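Local atomic coordinates of spectinomycin phosphotransferase (Legionella pneumophila, PDB entry 3I1A), a protein that probably transfers a phosphate group from a nucleotide to the antibiotic spectinomycin, an aminoglycoside-kinase reaction that confers resistance. Residues K3-L11 / T35-D43; I61-L69 / I229-A237. One frame throughout, in Å; residues are numbered along the deposited sequence. Where two conformers were deposited one is given.

Contact 1: residues K3-L11 / T35-D43; sequences KQPIQAQQL and TNAFAYQAD
Tyr40 reaches from strand 38-43 into the N-terminal segment 3-11. Its CB lies 3.7 Å from Leu11 CD1, and the same methyl meets CG at the base of the ring. Further out, Tyr40 CE2 is 4.1 Å from Ala8 CB. At the tip, Gln4 NE2 stands 2.7 Å from Tyr40 OH, near the plane of the ring. The N-H points poorly, at 120°, and the bond is weak. A second weak bond runs from Gln4 NE2 to Ile6 O, so the amide joins the hydroxyl to the backbone of its own segment. The Gln4 chain is extended beyond CG (chi2 -180°), which carries the amide past Phe38 to the hydroxyl.

Phe38, two residues earlier on the strand, points to the same side. Pro5 CD sits over one ring face, 4.0 Å from the ring centroid, and Gln4 CA lies over that same face; both are CH-pi contacts. Lys3 CG comes in at the ring edge, 3.4 Å from Phe38 CZ. Phe28 of the neighbouring strand also meets the Tyr40 ring. The N-terminal segment thus runs alongside strand 38-43 of the five-stranded antiparallel sheet that forms the N-terminal lobe of this kinase-like fold.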
# COMPACT_ATOMS: atom_id res chain seq x y z
N LYS A 3 10.74 -23.21 -8.81
CA LYS A 3 10.06 -22.86 -7.53
C LYS A 3 8.55 -22.95 -7.70
O LYS A 3 7.81 -23.23 -6.75
CB LYS A 3 10.44 -21.43 -7.11
CG LYS A 3 9.97 -21.03 -5.72
CD LYS A 3 10.19 -22.16 -4.73
CE LYS A 3 10.33 -21.62 -3.31
NZ LYS A 3 11.61 -20.85 -3.16
N GLN A 4 8.11 -22.73 -8.93
CA GLN A 4 6.69 -22.77 -9.26
C GLN A 4 6.04 -24.08 -8.85
O GLN A 4 6.61 -25.16 -9.04
CB GLN A 4 6.52 -22.55 -10.76
CG GLN A 4 7.34 -21.40 -11.29
CD GLN A 4 7.16 -21.17 -12.77
OE1 GLN A 4 8.02 -20.58 -13.42
NE2 GLN A 4 6.05 -21.63 -13.32
N PRO A 5 4.83 -24.02 -8.27
CA PRO A 5 4.10 -25.22 -7.84
C PRO A 5 3.61 -26.09 -9.00
O PRO A 5 3.36 -27.29 -8.82
CB PRO A 5 2.94 -24.64 -7.01
CG PRO A 5 2.71 -23.30 -7.63
CD PRO A 5 4.11 -22.79 -7.87
N ILE A 6 3.48 -25.48 -10.17
CA ILE A 6 3.02 -26.17 -11.37
C ILE A 6 3.70 -25.61 -12.62
O ILE A 6 4.32 -24.55 -12.57
CB ILE A 6 1.51 -26.00 -11.58
CG1 ILE A 6 1.20 -24.51 -11.78
CG2 ILE A 6 0.76 -26.56 -10.38
CD1 ILE A 6 -0.24 -24.21 -12.01
N GLN A 7 3.58 -26.33 -13.73
CA GLN A 7 4.11 -25.89 -15.01
C GLN A 7 2.94 -25.08 -15.60
O GLN A 7 1.79 -25.47 -15.46
CB GLN A 7 4.43 -27.09 -15.90
CG GLN A 7 5.44 -26.79 -17.00
CD GLN A 7 4.90 -25.82 -18.02
OE1 GLN A 7 5.48 -24.76 -18.26
NE2 GLN A 7 3.80 -26.19 -18.64
N ALA A 8 3.25 -23.97 -16.26
CA ALA A 8 2.20 -23.10 -16.81
C ALA A 8 1.04 -23.80 -17.53
O ALA A 8 -0.12 -23.41 -17.38
CB ALA A 8 2.82 -22.05 -17.73
N GLN A 9 1.35 -24.82 -18.31
CA GLN A 9 0.32 -25.54 -19.04
C GLN A 9 -0.63 -26.33 -18.14
O GLN A 9 -1.71 -26.73 -18.56
CB GLN A 9 0.97 -26.44 -20.09
CG GLN A 9 1.85 -25.64 -21.04
CD GLN A 9 1.15 -24.40 -21.57
OE1 GLN A 9 1.79 -23.46 -22.03
NE2 GLN A 9 -0.18 -24.41 -21.52
N GLN A 10 -0.23 -26.54 -16.89
CA GLN A 10 -1.10 -27.24 -15.95
C GLN A 10 -2.25 -26.30 -15.60
O GLN A 10 -3.27 -26.74 -15.09
CB GLN A 10 -0.33 -27.65 -14.69
CG GLN A 10 0.36 -28.99 -14.85
CD GLN A 10 1.15 -29.40 -13.63
OE1 GLN A 10 2.27 -28.91 -13.41
NE2 GLN A 10 0.60 -30.31 -12.84
N LEU A 11 -2.08 -25.01 -15.87
CA LEU A 11 -3.14 -24.04 -15.59
C LEU A 11 -4.31 -24.22 -16.50
O LEU A 11 -5.44 -23.85 -16.15
CB LEU A 11 -2.64 -22.59 -15.76
CG LEU A 11 -2.07 -21.92 -14.52
CD1 LEU A 11 -1.65 -20.53 -14.91
CD2 LEU A 11 -3.10 -21.85 -13.39
N THR A 35 7.60 -12.22 -3.06
CA THR A 35 7.56 -13.10 -1.91
C THR A 35 6.95 -14.44 -2.29
O THR A 35 7.37 -15.06 -3.25
N ASN A 36 5.94 -14.87 -1.53
CA ASN A 36 5.28 -16.14 -1.82
C ASN A 36 4.17 -15.93 -2.84
O ASN A 36 3.00 -15.81 -2.49
CB ASN A 36 4.70 -16.75 -0.54
CG ASN A 36 3.83 -17.97 -0.83
OD1 ASN A 36 3.93 -18.58 -1.89
ND2 ASN A 36 2.99 -18.33 0.14
N ALA A 37 4.55 -15.87 -4.12
CA ALA A 37 3.56 -15.69 -5.18
C ALA A 37 4.17 -15.87 -6.56
O ALA A 37 5.31 -15.48 -6.82
CB ALA A 37 2.93 -14.32 -5.07
N PHE A 38 3.39 -16.48 -7.45
CA PHE A 38 3.81 -16.71 -8.81
C PHE A 38 2.68 -16.22 -9.71
O PHE A 38 1.53 -16.65 -9.55
CB PHE A 38 4.08 -18.20 -9.02
CG PHE A 38 5.03 -18.78 -8.02
CD1 PHE A 38 4.58 -19.14 -6.75
CD2 PHE A 38 6.38 -18.94 -8.32
CE1 PHE A 38 5.46 -19.65 -5.80
CE2 PHE A 38 7.27 -19.44 -7.38
CZ PHE A 38 6.81 -19.80 -6.12
N ALA A 39 2.99 -15.30 -10.62
CA ALA A 39 1.99 -14.74 -11.50
C ALA A 39 2.10 -15.31 -12.91
O ALA A 39 3.20 -15.60 -13.39
CB ALA A 39 2.11 -13.21 -11.53
N TYR A 40 0.95 -15.46 -13.55
CA TYR A 40 0.88 -16.02 -14.89
C TYR A 40 -0.15 -15.27 -15.71
O TYR A 40 -1.12 -14.74 -15.16
CB TYR A 40 0.42 -17.49 -14.84
CG TYR A 40 1.30 -18.46 -14.08
CD1 TYR A 40 1.23 -18.55 -12.69
CD2 TYR A 40 2.19 -19.29 -14.76
CE1 TYR A 40 2.04 -19.44 -11.99
CE2 TYR A 40 3.00 -20.19 -14.08
CZ TYR A 40 2.92 -20.25 -12.70
OH TYR A 40 3.74 -21.12 -12.02
N GLN A 41 0.06 -15.25 -17.03
CA GLN A 41 -0.92 -14.64 -17.94
C GLN A 41 -1.55 -15.82 -18.66
O GLN A 41 -0.84 -16.61 -19.31
CB GLN A 41 -0.27 -13.71 -18.97
CG GLN A 41 -1.30 -13.15 -19.97
CD GLN A 41 -0.67 -12.36 -21.11
OE1 GLN A 41 0.07 -11.41 -20.88
NE2 GLN A 41 -0.96 -12.76 -22.35
N ALA A 42 -2.86 -15.96 -18.54
CA ALA A 42 -3.58 -17.05 -19.20
C ALA A 42 -4.68 -16.43 -20.06
O ALA A 42 -5.53 -15.69 -19.56
CB ALA A 42 -4.18 -17.98 -18.15
N ASP A 43 -4.66 -16.73 -21.35
CA ASP A 43 -5.62 -16.16 -22.28
C ASP A 43 -6.69 -17.10 -22.82
O ASP A 43 -6.38 -18.23 -23.22
CB ASP A 43 -4.88 -15.56 -23.48
CG ASP A 43 -3.79 -14.60 -23.06
OD1 ASP A 43 -4.12 -13.54 -22.50
OD2 ASP A 43 -2.60 -14.92 -23.28

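Contact 2: residues I61-L69 / I229-A237; sequences INLSIIRLL and IDWDEPMLA. With MES (2-(N-morpholino)-ethanesulfonic acid), chain C.
Asn62, in the helix 61-71, donates from ND2 to the backbone Trp231 O at 3.1 Å. The N-H is fairly straight (162°), but it meets the oxygen from above the carbonyl plane, not along a lone pair. The same ND2 also donates to O2S of the bound MES, again at 3.1 Å. One amide nitrogen thus joins the loop backbone to the sulfonate. The Asn62 amide reaches the loop because chi1 (163°) turns CG away from the backbone N.

Beside this bond lies the Trp231 side chain. Leu69 CD1 sits over one face of the indole, 4.0 Å from the centroid of the six-membered ring and almost on its normal. Ile66 CD1 packs obliquely on Trp231 CG at 3.7 Å. Further along the loop, Pro234 CG rests 3.7 Å from Ile65 CG1, with Ile61 CG1 beside it.

This helix probably corresponds to the kinase αC helix. The loop carries Asp230, a magnesium ligand in another structure of this protein, consistent with the kinase DFG segment. No magnesium is present here. The backbone N atoms of Asp230 and Trp231 make weak bonds to MES O1S, so the buffer sulfonate lies at the metal-binding loop.

Outward from these contacts, Asp230 OD1 accepts from Asp232 N in an Asx turn, which ties the carboxylate to its own loop. Trp231 NE1 bonds to Ile228 O, and His210 meets the indole edge-to-face. On the same face of the helix, Leu208 of strand 207-209 touches both Ile65 and Leu69.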
# COMPACT_ATOMS: atom_id res chain seq x y z
N ILE A 61 -5.12 -12.84 4.72
CA ILE A 61 -5.96 -11.72 5.13
C ILE A 61 -6.51 -10.98 3.90
O ILE A 61 -7.66 -10.53 3.92
CB ILE A 61 -5.19 -10.75 6.08
CG1 ILE A 61 -6.15 -9.70 6.63
CG2 ILE A 61 -4.02 -10.10 5.35
CD1 ILE A 61 -7.28 -10.27 7.43
N ASN A 62 -5.72 -10.87 2.84
CA ASN A 62 -6.18 -10.20 1.63
C ASN A 62 -7.50 -10.80 1.14
O ASN A 62 -8.44 -10.07 0.87
CB ASN A 62 -5.13 -10.29 0.51
CG ASN A 62 -5.70 -9.99 -0.87
OD1 ASN A 62 -6.01 -10.90 -1.64
ND2 ASN A 62 -5.85 -8.70 -1.18
N LEU A 63 -7.57 -12.12 1.07
CA LEU A 63 -8.77 -12.77 0.57
C LEU A 63 -9.95 -12.61 1.51
O LEU A 63 -11.08 -12.46 1.08
CB LEU A 63 -8.49 -14.25 0.27
CG LEU A 63 -7.44 -14.42 -0.84
CD1 LEU A 63 -7.00 -15.87 -0.92
CD2 LEU A 63 -8.00 -13.95 -2.17
N SER A 64 -9.69 -12.64 2.81
CA SER A 64 -10.75 -12.48 3.80
C SER A 64 -11.36 -11.08 3.69
O SER A 64 -12.58 -10.92 3.71
CB SER A 64 -10.21 -12.66 5.21
OG SER A 64 -11.23 -12.47 6.17
N ILE A 65 -10.51 -10.08 3.58
CA ILE A 65 -11.00 -8.71 3.49
C ILE A 65 -11.66 -8.41 2.15
O ILE A 65 -12.67 -7.73 2.12
CB ILE A 65 -9.86 -7.71 3.77
CG1 ILE A 65 -9.44 -7.87 5.23
CG2 ILE A 65 -10.32 -6.28 3.52
CD1 ILE A 65 -10.60 -7.71 6.23
N ILE A 66 -11.10 -8.95 1.06
CA ILE A 66 -11.66 -8.76 -0.27
C ILE A 66 -13.06 -9.35 -0.28
O ILE A 66 -13.99 -8.75 -0.83
CB ILE A 66 -10.80 -9.48 -1.36
CG1 ILE A 66 -9.47 -8.75 -1.56
CG2 ILE A 66 -11.56 -9.56 -2.68
CD1 ILE A 66 -9.63 -7.31 -1.99
N ARG A 67 -13.22 -10.51 0.35
CA ARG A 67 -14.54 -11.15 0.41
C ARG A 67 -15.50 -10.29 1.24
O ARG A 67 -16.65 -10.06 0.84
CB ARG A 67 -14.45 -12.55 1.02
CG ARG A 67 -15.81 -13.22 1.10
CD ARG A 67 -15.96 -14.08 2.32
NE ARG A 67 -16.51 -13.37 3.47
CZ ARG A 67 -15.79 -12.87 4.48
NH1 ARG A 67 -14.46 -13.00 4.50
NH2 ARG A 67 -16.41 -12.27 5.49
N LEU A 68 -15.05 -9.80 2.39
CA LEU A 68 -15.91 -8.97 3.23
C LEU A 68 -16.38 -7.73 2.46
O LEU A 68 -17.56 -7.39 2.50
CB LEU A 68 -15.17 -8.55 4.51
CG LEU A 68 -15.87 -7.56 5.43
CD1 LEU A 68 -17.16 -8.12 5.96
CD2 LEU A 68 -14.95 -7.22 6.59
N LEU A 69 -15.47 -7.06 1.75
CA LEU A 69 -15.86 -5.87 0.98
C LEU A 69 -16.81 -6.28 -0.16
O LEU A 69 -17.77 -5.57 -0.47
CB LEU A 69 -14.62 -5.16 0.42
CG LEU A 69 -13.66 -4.65 1.51
CD1 LEU A 69 -12.40 -4.07 0.89
CD2 LEU A 69 -14.37 -3.63 2.40
N ILE A 229 -6.51 -0.58 -5.12
CA ILE A 229 -5.74 -1.83 -5.17
C ILE A 229 -4.77 -1.97 -4.01
O ILE A 229 -4.63 -1.07 -3.18
CB ILE A 229 -4.94 -1.97 -6.50
CG1 ILE A 229 -3.95 -0.81 -6.68
CG2 ILE A 229 -5.94 -2.03 -7.69
CD1 ILE A 229 -2.93 -1.07 -7.78
N ASP A 230 -4.14 -3.15 -3.96
CA ASP A 230 -3.17 -3.59 -2.96
C ASP A 230 -3.79 -3.75 -1.58
O ASP A 230 -3.56 -2.95 -0.68
CB ASP A 230 -1.99 -2.65 -2.86
CG ASP A 230 -0.90 -3.20 -1.92
OD1 ASP A 230 -1.16 -4.21 -1.23
OD2 ASP A 230 0.19 -2.63 -1.88
N TRP A 231 -4.56 -4.81 -1.44
CA TRP A 231 -5.23 -5.12 -0.19
C TRP A 231 -4.47 -6.20 0.57
O TRP A 231 -5.07 -6.98 1.31
CB TRP A 231 -6.66 -5.58 -0.51
CG TRP A 231 -7.52 -4.44 -0.89
CD1 TRP A 231 -7.86 -4.01 -2.15
CD2 TRP A 231 -8.11 -3.51 0.02
NE1 TRP A 231 -8.61 -2.86 -2.06
CE2 TRP A 231 -8.78 -2.54 -0.74
CE3 TRP A 231 -8.12 -3.41 1.42
CZ2 TRP A 231 -9.45 -1.47 -0.15
CZ3 TRP A 231 -8.79 -2.35 2.01
CH2 TRP A 231 -9.45 -1.40 1.22
N ASP A 232 -3.15 -6.22 0.41
CA ASP A 232 -2.31 -7.23 1.07
C ASP A 232 -2.12 -7.04 2.56
O ASP A 232 -1.98 -8.00 3.29
CB ASP A 232 -0.93 -7.31 0.40
CG ASP A 232 -0.97 -8.01 -0.94
OD1 ASP A 232 -1.94 -8.75 -1.18
OD2 ASP A 232 -0.03 -7.82 -1.75
N GLU A 233 -2.12 -5.80 3.03
CA GLU A 233 -1.91 -5.58 4.45
C GLU A 233 -2.86 -4.56 5.08
O GLU A 233 -2.41 -3.52 5.57
CB GLU A 233 -0.46 -5.14 4.68
CG GLU A 233 0.56 -6.13 4.18
CD GLU A 233 1.06 -7.04 5.28
OE1 GLU A 233 0.22 -7.75 5.89
OE2 GLU A 233 2.29 -7.05 5.54
N PRO A 234 -4.18 -4.82 5.06
CA PRO A 234 -5.13 -3.88 5.66
C PRO A 234 -4.93 -3.95 7.17
O PRO A 234 -4.13 -4.75 7.65
CB PRO A 234 -6.49 -4.44 5.22
CG PRO A 234 -6.25 -5.93 5.14
CD PRO A 234 -4.86 -6.00 4.50
N MET A 235 -5.67 -3.15 7.94
CA MET A 235 -5.49 -3.14 9.40
C MET A 235 -6.66 -2.42 10.09
O MET A 235 -7.52 -1.86 9.43
CB MET A 235 -4.20 -2.39 9.76
CG MET A 235 -4.28 -0.87 9.58
SD MET A 235 -2.73 0.03 9.90
CE MET A 235 -2.42 -0.42 11.62
N LEU A 236 -6.68 -2.50 11.42
CA LEU A 236 -7.69 -1.78 12.19
C LEU A 236 -6.91 -0.64 12.82
O LEU A 236 -5.90 -0.87 13.49
CB LEU A 236 -8.31 -2.66 13.29
CG LEU A 236 -9.22 -3.76 12.74
CD1 LEU A 236 -9.65 -4.72 13.81
CD2 LEU A 236 -10.43 -3.09 12.12
N ALA A 237 -7.35 0.59 12.58
CA ALA A 237 -6.63 1.73 13.11
C ALA A 237 -7.57 2.93 12.98
O ALA A 237 -8.66 2.81 12.42
CB ALA A 237 -5.37 1.94 12.24
O1 MES C . -4.37 -7.26 -11.43
C2 MES C . -5.28 -6.17 -11.30
C3 MES C . -5.14 -5.58 -9.88
N4 MES C . -5.51 -6.69 -8.87
C5 MES C . -4.59 -7.88 -9.06
C6 MES C . -4.71 -8.35 -10.52
C7 MES C . -5.43 -6.19 -7.43
C8 MES C . -6.04 -7.18 -6.44
S MES C . -5.96 -6.52 -4.80
O1S MES C . -4.58 -6.25 -4.45
O2S MES C . -6.57 -7.52 -3.91
O3S MES C . -6.75 -5.31 -4.86

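How the contacts relate
Contact 1 belongs to the outer part of the N-terminal lobe; contact 2 lies nearer the centre of the chain and is the more buried. Their centres are about 23 Å apart, and they share no helix or strand. Contact 1 packs an N-terminal segment on a strand of the five-stranded sheet. Contact 2 sets a helix against a loop at the magnesium site. Both place aliphatic groups on aromatic rings. Their polar parts differ: in contact 1 a side-chain amide weakly meets a phenol, whereas in contact 2 an amide donates to both a backbone carbonyl and a bound sulfonate. Tyr40 lies about 7 Å and Asn62 about 8 Å from the ADP-binding Lys52, measured between side chains.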